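Poly(ADP-ribose) glycohydrolase (PDB 3SIG) hydrolyses poly(ADP-ribose), cleaving the bonds between its ADP-ribose units, and binds ADP-ribose in a macrodomain-type pocket. Local coordinates at residues A[10-15]-A[120-125]. Sequence-based numbering, arbitrary orientation.
Sequences ETVEIL and GLYASL
Leu15 and Gly120 meet in an instructive example of how a branched side chain bridges two helices that cross steeply. The CB of Leu15 points toward 120-125; chi1 of -59° sets CG, the branch point, anti to the carbonyl carbon, and its two methyls find different partners. CD2 comes to 3.8 Å from Gly120 CA, at the N-cap position of helix 121-125. CD1 lies over the start of that helix, 4.3 Å from the backbone N of Ala123 and 4.4 Å from Ala123 CB. The same methyl sits at the edge of the Tyr122 ring, near its plane, 4.5 Å from Tyr122 CD2. In the macrodomain-type fold of this glycohydrolase, the contact joins the N-terminal helix 2-17 to the short helix 121-125; the segment axes approach to 10.6 Å at a crossing angle of -70°, and no hydrogen bond joins the two segments, so the contact is apolar packing. Val12, one turn before Leu15, meets the same ring obliquely: its CG2, anti to the carbonyl carbon, stands 3.8 Å from Tyr122 CE2. Leu105 touches both Val12 and Tyr122, and Phe104 packs edge-to-face with the tyrosine, whose side chain is about 11 Å from the bound ADP-ribose. Val34 of helix 31-39 touches both Leu15 and Ala123.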
ATOM      1  N   GLU A  10      18.648   0.632   9.693  1.00 13.01           N
ATOM      2  CA  GLU A  10      18.607  -0.588  10.502  1.00 14.28           C
ATOM      3  C   GLU A  10      17.773  -1.670   9.789  1.00 12.63           C
ATOM      4  O   GLU A  10      18.147  -2.838   9.760  1.00 13.92           O
ATOM      5  CB  GLU A  10      18.016  -0.318  11.868  1.00 13.02           C
ATOM      6  CG  GLU A  10      18.067  -1.542  12.787  1.00 19.87           C
ATOM      7  CD  GLU A  10      17.453  -1.291  14.145  1.00 22.25           C
ATOM      8  OE1 GLU A  10      16.237  -1.080  14.237  1.00 19.28           O
ATOM      9  OE2 GLU A  10      18.201  -1.325  15.137  1.00 25.66           O
ATOM     10  N   THR A  11      16.664  -1.256   9.190  1.00 12.87           N
ATOM     11  CA  THR A  11      15.829  -2.208   8.466  1.00 12.04           C
ATOM     12  C   THR A  11      16.592  -2.796   7.280  1.00 12.59           C
ATOM     13  O   THR A  11      16.562  -4.010   7.060  1.00 12.96           O
ATOM     14  CB  THR A  11      14.547  -1.547   8.035  1.00 11.88           C
ATOM     15  OG1 THR A  11      13.779  -1.294   9.206  1.00 12.51           O
ATOM     16  CG2 THR A  11      13.727  -2.448   7.074  1.00 13.31           C
ATOM     17  N   VAL A  12      17.302  -1.974   6.520  1.00 13.38           N
ATOM     18  CA  VAL A  12      18.123  -2.528   5.461  1.00 15.75           C
ATOM     19  C   VAL A  12      19.166  -3.519   5.981  1.00 17.03           C
ATOM     20  O   VAL A  12      19.371  -4.545   5.349  1.00 15.92           O
ATOM     21  CB  VAL A  12      18.782  -1.407   4.669  1.00 16.47           C
ATOM     22  CG1 VAL A  12      19.922  -1.970   3.779  1.00 22.04           C
ATOM     23  CG2 VAL A  12      17.729  -0.692   3.845  1.00 20.18           C
ATOM     24  N   GLU A  13      19.799  -3.235   7.123  1.00 15.95           N
ATOM     25  CA  GLU A  13      20.748  -4.171   7.750  1.00 14.67           C
ATOM     26  C   GLU A  13      20.051  -5.493   8.102  1.00 15.01           C
ATOM     27  O   GLU A  13      20.573  -6.579   7.858  1.00 16.05           O
ATOM     28  CB  GLU A  13      21.389  -3.578   9.024  1.00 17.80           C
ATOM     29  CG  GLU A  13      22.295  -4.582   9.768  1.00 19.13           C
ATOM     30  CD  GLU A  13      22.970  -4.032  11.039  1.00 28.94           C
ATOM     31  OE1 GLU A  13      22.894  -2.815  11.292  1.00 34.71           O
ATOM     32  OE2 GLU A  13      23.579  -4.831  11.785  1.00 32.94           O
ATOM     33  N   ILE A  14      18.865  -5.372   8.674  1.00 14.20           N
ATOM     34  CA  ILE A  14      18.068  -6.534   9.074  1.00 16.12           C
ATOM     35  C   ILE A  14      17.756  -7.394   7.863  1.00 14.21           C
ATOM     36  O   ILE A  14      17.866  -8.630   7.906  1.00 15.20           O
ATOM     37  CB  ILE A  14      16.786  -6.095   9.816  1.00 12.78           C
ATOM     38  CG1 ILE A  14      17.148  -5.644  11.223  1.00 15.32           C
ATOM     39  CG2 ILE A  14      15.761  -7.220   9.857  1.00 15.36           C
ATOM     40  CD1 ILE A  14      16.049  -4.892  11.887  1.00 13.64           C
ATOM     41  N   LEU A  15      17.384  -6.743   6.756  1.00 14.07           N
ATOM     42  CA  LEU A  15      17.038  -7.488   5.549  1.00 13.73           C
ATOM     43  C   LEU A  15      18.276  -8.164   4.963  1.00 14.81           C
ATOM     44  O   LEU A  15      18.142  -9.239   4.377  1.00 18.52           O
ATOM     45  CB  LEU A  15      16.323  -6.612   4.512  1.00 13.96           C
ATOM     46  CG  LEU A  15      15.023  -5.983   4.991  1.00 14.24           C
ATOM     47  CD1 LEU A  15      14.500  -4.971   3.973  1.00 16.37           C
ATOM     48  CD2 LEU A  15      13.953  -7.014   5.240  1.00 16.39           C
ATOM     49  N   GLY A 120       9.532  -6.192   5.140  1.00  8.32           N
ATOM     50  CA  GLY A 120      10.369  -6.568   4.020  1.00  9.37           C
ATOM     51  C   GLY A 120       9.983  -5.993   2.669  1.00  7.52           C
ATOM     52  O   GLY A 120      10.536  -6.415   1.650  1.00  9.30           O
ATOM     53  N   LEU A 121       9.119  -4.994   2.671  1.00  7.24           N
ATOM     54  CA  LEU A 121       8.600  -4.497   1.406  1.00  7.93           C
ATOM     55  C   LEU A 121       9.690  -4.018   0.465  1.00  7.76           C
ATOM     56  O   LEU A 121       9.621  -4.264  -0.729  1.00  8.00           O
ATOM     57  CB  LEU A 121       7.602  -3.377   1.658  1.00  9.05           C
ATOM     58  CG  LEU A 121       6.978  -2.761   0.402  1.00  9.68           C
ATOM     59  CD1 LEU A 121       6.221  -3.784  -0.457  1.00 11.62           C
ATOM     60  CD2 LEU A 121       6.075  -1.607   0.837  1.00 13.04           C
ATOM     61  N   TYR A 122      10.693  -3.295   0.957  1.00  8.91           N
ATOM     62  CA  TYR A 122      11.764  -2.799   0.080  1.00  8.07           C
ATOM     63  C   TYR A 122      12.487  -3.918  -0.632  1.00  8.18           C
ATOM     64  O   TYR A 122      12.904  -3.746  -1.760  1.00  9.31           O
ATOM     65  CB  TYR A 122      12.757  -1.994   0.910  1.00 11.34           C
ATOM     66  CG  TYR A 122      14.049  -1.510   0.283  1.00 11.78           C
ATOM     67  CD1 TYR A 122      14.054  -0.608  -0.752  1.00 10.95           C
ATOM     68  CD2 TYR A 122      15.270  -1.908   0.818  1.00 13.66           C
ATOM     69  CE1 TYR A 122      15.278  -0.118  -1.234  1.00 11.99           C
ATOM     70  CE2 TYR A 122      16.444  -1.428   0.332  1.00 15.81           C
ATOM     71  CZ  TYR A 122      16.422  -0.559  -0.676  1.00 12.89           C
ATOM     72  OH  TYR A 122      17.645  -0.080  -1.135  1.00 16.67           O
ATOM     73  N   ALA A 123      12.704  -5.049   0.047  1.00  7.84           N
ATOM     74  CA  ALA A 123      13.395  -6.150  -0.587  1.00  7.96           C
ATOM     75  C   ALA A 123      12.591  -6.637  -1.799  1.00  8.18           C
ATOM     76  O   ALA A 123      13.172  -7.047  -2.783  1.00 10.30           O
ATOM     77  CB  ALA A 123      13.611  -7.289   0.378  1.00 10.22           C
ATOM     78  N   SER A 124      11.258  -6.628  -1.695  1.00  8.50           N
ATOM     79  CA  SER A 124      10.402  -6.983  -2.811  1.00  8.28           C
ATOM     80  C   SER A 124      10.438  -5.947  -3.932  1.00  8.59           C
ATOM     81  O   SER A 124      10.686  -6.265  -5.087  1.00  9.98           O
ATOM     82  CB  SER A 124       8.973  -7.184  -2.278  1.00  8.52           C
ATOM     83  OG  SER A 124       8.047  -7.330  -3.348  1.00  8.20           O
ATOM     84  N   LEU A 125      10.166  -4.692  -3.584  1.00  8.01           N
ATOM     85  CA  LEU A 125      10.057  -3.635  -4.599  1.00  8.05           C
ATOM     86  C   LEU A 125      11.377  -3.382  -5.314  1.00  9.97           C
ATOM     87  O   LEU A 125      11.392  -3.133  -6.531  1.00 11.04           O
ATOM     88  CB  LEU A 125       9.528  -2.356  -4.000  1.00  8.49           C
ATOM     89  CG  LEU A 125       8.204  -2.463  -3.282  1.00  8.22           C
ATOM     90  CD1 LEU A 125       7.747  -1.073  -2.775  1.00  9.61           C
ATOM     91  CD2 LEU A 125       7.164  -3.086  -4.210  1.00 10.25           C
TER